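Local coordinates for capsular polysaccharide biosynthesis protein (Vibrio cholerae, PDB 1XPJ) that is of uncharacterised function but belongs to the haloacid dehalogenase-like family, and may be a hydrolase involved in capsular polysaccharide biosynthesis, at residues V23-R34 / W72-Y80. Numbering follows the deposited sequence. Where two conformers were deposited one is given.
Sequences VLPRLDVIEQLR and WLDKHQVPY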
loop_
_atom_site.group_PDB
_atom_site.type_symbol
_atom_site.label_atom_id
_atom_site.label_comp_id
_atom_site.label_asym_id
_atom_site.label_seq_id
_atom_site.Cartn_x
_atom_site.Cartn_y
_atom_site.Cartn_z
ATOM N N VAL A 23 -8.383 -25.600 5.165
ATOM C CA VAL A 23 -7.225 -26.174 4.426
ATOM C C VAL A 23 -6.137 -26.842 5.354
ATOM O O VAL A 23 -5.889 -26.488 6.496
ATOM C CB VAL A 23 -6.729 -25.033 3.511
ATOM C CG1 VAL A 23 -5.786 -24.107 4.232
ATOM C CG2 VAL A 23 -6.061 -25.562 2.265
ATOM N N LEU A 24 -5.518 -27.954 4.858
ATOM C CA LEU A 24 -4.527 -28.658 5.656
ATOM C C LEU A 24 -3.169 -27.914 5.672
ATOM O O LEU A 24 -2.784 -27.306 4.706
ATOM C CB LEU A 24 -4.289 -30.033 5.065
ATOM C CG LEU A 24 -5.477 -30.998 5.152
ATOM C CD1 LEU A 24 -5.233 -32.349 4.464
ATOM C CD2 LEU A 24 -5.853 -31.330 6.599
ATOM N N PRO A 25 -2.678 -27.960 6.922
ATOM C CA PRO A 25 -1.320 -27.461 7.228
ATOM C C PRO A 25 -0.164 -28.330 6.657
ATOM O O PRO A 25 -0.217 -29.547 6.677
ATOM C CB PRO A 25 -1.205 -27.384 8.742
ATOM C CG PRO A 25 -2.224 -28.394 9.278
ATOM C CD PRO A 25 -3.276 -28.479 8.145
ATOM N N ARG A 26 0.889 -27.626 6.174
ATOM C CA ARG A 26 2.230 -28.157 5.958
ATOM C C ARG A 26 3.036 -28.063 7.233
ATOM O O ARG A 26 3.572 -27.025 7.567
ATOM C CB ARG A 26 2.933 -27.377 4.837
ATOM C CG ARG A 26 2.411 -27.643 3.470
ATOM C CD ARG A 26 3.364 -27.133 2.383
ATOM N NE ARG A 26 4.548 -27.991 2.289
ATOM C CZ ARG A 26 5.393 -27.765 1.267
ATOM N NH1 ARG A 26 5.137 -26.807 0.391
ATOM N NH2 ARG A 26 6.511 -28.488 1.164
ATOM N N LEU A 27 2.940 -29.164 7.977
ATOM C CA LEU A 27 3.486 -29.265 9.336
ATOM C C LEU A 27 5.009 -29.132 9.448
ATOM O O LEU A 27 5.518 -28.511 10.386
ATOM C CB LEU A 27 3.029 -30.563 10.013
ATOM C CG LEU A 27 1.536 -30.751 10.311
ATOM C CD1 LEU A 27 1.252 -32.232 10.634
ATOM C CD2 LEU A 27 1.014 -29.819 11.425
ATOM N N ASP A 28 5.739 -29.725 8.511
ATOM C CA ASP A 28 7.196 -29.587 8.505
ATOM C C ASP A 28 7.624 -28.116 8.311
ATOM O O ASP A 28 8.534 -27.637 8.994
ATOM C CB ASP A 28 7.840 -30.513 7.463
ATOM C CG ASP A 28 7.308 -30.289 6.046
ATOM O OD1 ASP A 28 6.293 -29.585 5.863
ATOM O OD2 ASP A 28 7.843 -30.786 5.038
ATOM N N VAL A 29 6.944 -27.399 7.412
ATOM C CA VAL A 29 7.270 -25.991 7.135
ATOM C C VAL A 29 7.004 -25.116 8.356
ATOM O O VAL A 29 7.861 -24.318 8.746
ATOM C CB VAL A 29 6.509 -25.421 5.895
ATOM C CG1 VAL A 29 6.655 -23.912 5.824
ATOM C CG2 VAL A 29 6.997 -26.073 4.585
ATOM N N ILE A 30 5.818 -25.269 8.950
ATOM C CA ILE A 30 5.455 -24.534 10.165
ATOM C C ILE A 30 6.412 -24.802 11.340
ATOM O O ILE A 30 6.825 -23.868 12.043
ATOM C CB ILE A 30 3.993 -24.831 10.582
ATOM C CG1 ILE A 30 3.020 -24.473 9.447
ATOM C CG2 ILE A 30 3.630 -24.055 11.846
ATOM C CD1 ILE A 30 1.575 -24.804 9.781
ATOM N N GLU A 31 6.761 -26.067 11.550
ATOM C CA GLU A 31 7.715 -26.436 12.601
ATOM C C GLU A 31 9.068 -25.735 12.394
ATOM O O GLU A 31 9.707 -25.277 13.356
ATOM C CB GLU A 31 7.879 -27.960 12.671
ATOM C CG GLU A 31 8.742 -28.467 13.833
ATOM C CD GLU A 31 8.168 -28.153 15.220
ATOM O OE1 GLU A 31 6.930 -28.036 15.364
ATOM O OE2 GLU A 31 8.963 -28.027 16.178
ATOM N N GLN A 32 9.484 -25.628 11.135
ATOM C CA GLN A 32 10.710 -24.905 10.833
ATOM C C GLN A 32 10.583 -23.399 11.164
ATOM O O GLN A 32 11.534 -22.794 11.654
ATOM C CB GLN A 32 11.171 -25.163 9.400
ATOM C CG GLN A 32 12.606 -24.720 9.126
ATOM C CD GLN A 32 13.657 -25.729 9.567
ATOM O OE1 GLN A 32 13.709 -26.109 10.732
ATOM N NE2 GLN A 32 14.495 -26.162 8.635
ATOM N N LEU A 33 9.406 -22.818 10.931
ATOM C CA LEU A 33 9.130 -21.430 11.320
ATOM C C LEU A 33 9.339 -21.229 12.823
ATOM O O LEU A 33 9.875 -20.205 13.249
ATOM C CB LEU A 33 7.699 -21.013 10.925
ATOM C CG LEU A 33 7.401 -19.702 10.212
ATOM C CD1 LEU A 33 8.420 -19.427 9.121
ATOM C CD2 LEU A 33 6.000 -19.762 9.624
ATOM N N ARG A 34 8.909 -22.208 13.620
ATOM C CA ARG A 34 9.090 -22.176 15.082
ATOM C C ARG A 34 10.578 -22.144 15.498
ATOM O O ARG A 34 10.964 -21.418 16.428
ATOM C CB ARG A 34 8.396 -23.379 15.734
ATOM C CG ARG A 34 6.875 -23.329 15.726
ATOM C CD ARG A 34 6.228 -24.090 16.875
ATOM N NE ARG A 34 4.785 -24.228 16.691
ATOM C CZ ARG A 34 4.187 -25.296 16.170
ATOM N NH1 ARG A 34 4.896 -26.346 15.773
ATOM N NH2 ARG A 34 2.869 -25.316 16.040
ATOM N N TRP A 72 -7.085 -19.166 11.080
ATOM C CA TRP A 72 -6.373 -20.356 10.635
ATOM C C TRP A 72 -4.959 -20.445 11.215
ATOM O O TRP A 72 -4.537 -21.506 11.688
ATOM C CB TRP A 72 -6.337 -20.420 9.108
ATOM C CG TRP A 72 -5.819 -21.709 8.565
ATOM C CD1 TRP A 72 -6.559 -22.812 8.211
ATOM C CD2 TRP A 72 -4.446 -22.051 8.317
ATOM N NE1 TRP A 72 -5.732 -23.807 7.743
ATOM C CE2 TRP A 72 -4.429 -23.371 7.797
ATOM C CE3 TRP A 72 -3.220 -21.369 8.459
ATOM C CZ2 TRP A 72 -3.235 -24.022 7.424
ATOM C CZ3 TRP A 72 -2.037 -22.017 8.087
ATOM C CH2 TRP A 72 -2.055 -23.331 7.577
ATOM N N LEU A 73 -4.241 -19.329 11.185
ATOM C CA LEU A 73 -2.908 -19.262 11.771
ATOM C C LEU A 73 -2.950 -19.633 13.254
ATOM O O LEU A 73 -2.176 -20.492 13.691
ATOM C CB LEU A 73 -2.248 -17.882 11.528
ATOM C CG LEU A 73 -1.902 -17.534 10.065
ATOM C CD1 LEU A 73 -1.737 -16.049 9.882
ATOM C CD2 LEU A 73 -0.642 -18.231 9.595
ATOM N N ASP A 74 -3.874 -19.026 14.005
ATOM C CA ASP A 74 -4.075 -19.362 15.432
ATOM C C ASP A 74 -4.409 -20.830 15.703
ATOM O O ASP A 74 -3.846 -21.452 16.616
ATOM C CB ASP A 74 -5.160 -18.479 16.059
ATOM C CG ASP A 74 -4.773 -17.007 16.091
ATOM O OD1 ASP A 74 -3.570 -16.702 15.953
ATOM O OD2 ASP A 74 -5.604 -16.085 16.249
ATOM N N LYS A 75 -5.343 -21.367 14.918
ATOM C CA LYS A 75 -5.773 -22.761 15.017
ATOM C C LYS A 75 -4.575 -23.708 14.916
ATOM O O LYS A 75 -4.472 -24.681 15.668
ATOM C CB LYS A 75 -6.791 -23.062 13.910
ATOM C CG LYS A 75 -7.738 -24.207 14.241
ATOM C CD LYS A 75 -7.565 -25.366 13.274
ATOM C CE LYS A 75 -8.869 -25.683 12.541
ATOM N NZ LYS A 75 -9.346 -27.063 12.832
ATOM N N HIS A 76 -3.660 -23.393 14.004
ATOM C CA HIS A 76 -2.550 -24.279 13.698
ATOM C C HIS A 76 -1.234 -23.908 14.375
ATOM O O HIS A 76 -0.191 -24.489 14.071
ATOM C CB HIS A 76 -2.415 -24.408 12.183
ATOM C CG HIS A 76 -3.592 -25.085 11.558
ATOM N ND1 HIS A 76 -3.903 -26.406 11.803
ATOM C CD2 HIS A 76 -4.565 -24.616 10.741
ATOM C CE1 HIS A 76 -5.005 -26.727 11.147
ATOM N NE2 HIS A 76 -5.430 -25.658 10.499
ATOM N N GLN A 77 -1.304 -22.966 15.319
ATOM C CA GLN A 77 -0.155 -22.575 16.140
ATOM C C GLN A 77 1.006 -22.115 15.258
ATOM O O GLN A 77 2.158 -22.514 15.456
ATOM C CB GLN A 77 0.287 -23.724 17.081
ATOM C CG GLN A 77 -0.868 -24.461 17.779
ATOM C CD GLN A 77 -1.087 -24.002 19.210
ATOM O OE1 GLN A 77 -0.974 -24.797 20.147
ATOM N NE2 GLN A 77 -1.402 -22.722 19.383
ATOM N N VAL A 78 0.692 -21.295 14.256
ATOM C CA VAL A 78 1.712 -20.727 13.388
ATOM C C VAL A 78 2.168 -19.424 14.035
ATOM O O VAL A 78 1.343 -18.548 14.305
ATOM C CB VAL A 78 1.182 -20.465 11.979
ATOM C CG1 VAL A 78 2.334 -20.097 11.004
ATOM C CG2 VAL A 78 0.397 -21.659 11.483
ATOM N N PRO A 79 3.466 -19.305 14.328
ATOM C CA PRO A 79 3.986 -18.067 14.915
ATOM C C PRO A 79 4.004 -17.002 13.822
ATOM O O PRO A 79 4.271 -17.317 12.643
ATOM C CB PRO A 79 5.406 -18.449 15.364
ATOM C CG PRO A 79 5.795 -19.633 14.529
ATOM C CD PRO A 79 4.528 -20.308 14.102
ATOM N N TYR A 80 3.664 -15.771 14.189
ATOM C CA TYR A 80 3.696 -14.655 13.249
ATOM C C TYR A 80 3.744 -13.377 14.056
ATOM O O TYR A 80 3.088 -13.267 15.084
ATOM C CB TYR A 80 2.487 -14.670 12.274
ATOM C CG TYR A 80 1.137 -14.519 12.947
ATOM C CD1 TYR A 80 0.521 -13.261 13.063
ATOM C CD2 TYR A 80 0.483 -15.631 13.496
ATOM C CE1 TYR A 80 -0.739 -13.115 13.718
ATOM C CE2 TYR A 80 -0.756 -15.512 14.141
ATOM C CZ TYR A 80 -1.362 -14.252 14.253
ATOM O OH TYR A 80 -2.583 -14.147 14.891
#
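Trp-72 meets the loop of residues 23-25 edge-on: its NE1 donates a hydrogen bond to Val-23 O (3.0 Å, 157° at the hydrogen), with the oxygen lying in the indole plane. CG of Trp-72 stands anti to the backbone N (chi1 -171°), which carries the indole out to the loop, where Val-23 CG1 also reaches NE1 and Pro-25 CA borders CZ2. His-76 CD2 sits over one indole face, toward its rim. Pro-25 lies over one face of the imidazole (CG to His-76 ND1 3.6 Å, with a CH-pi contact from CD). Farther along, Ile-30 crosses Val-78 at about a right angle, directing both CG2 and CD1 at its CG2 (CD1 at 3.8 Å), while Leu-33 CD2 touches the other branch, CG1. Arg-34 crosses Pro-79 likewise, CG against CG (4.0 Å), then extends; in the conformer given, NH2 makes a weak hydrogen bond to Gln-77 O (2.9 Å) and NH1 a salt bridge to Glu-31 OE1. Gln-77 is the C-prime residue of the Schellman motif ending helix 66-75. The contact joins loop 23-25 and the first turns of helix 27-38 to the end of helix 66-75 and the 76-79 loop leading toward strand 82-85, with Leu-33 also packing on strands 3-6 and 42-47 and on Phe-107 of helix 104-109.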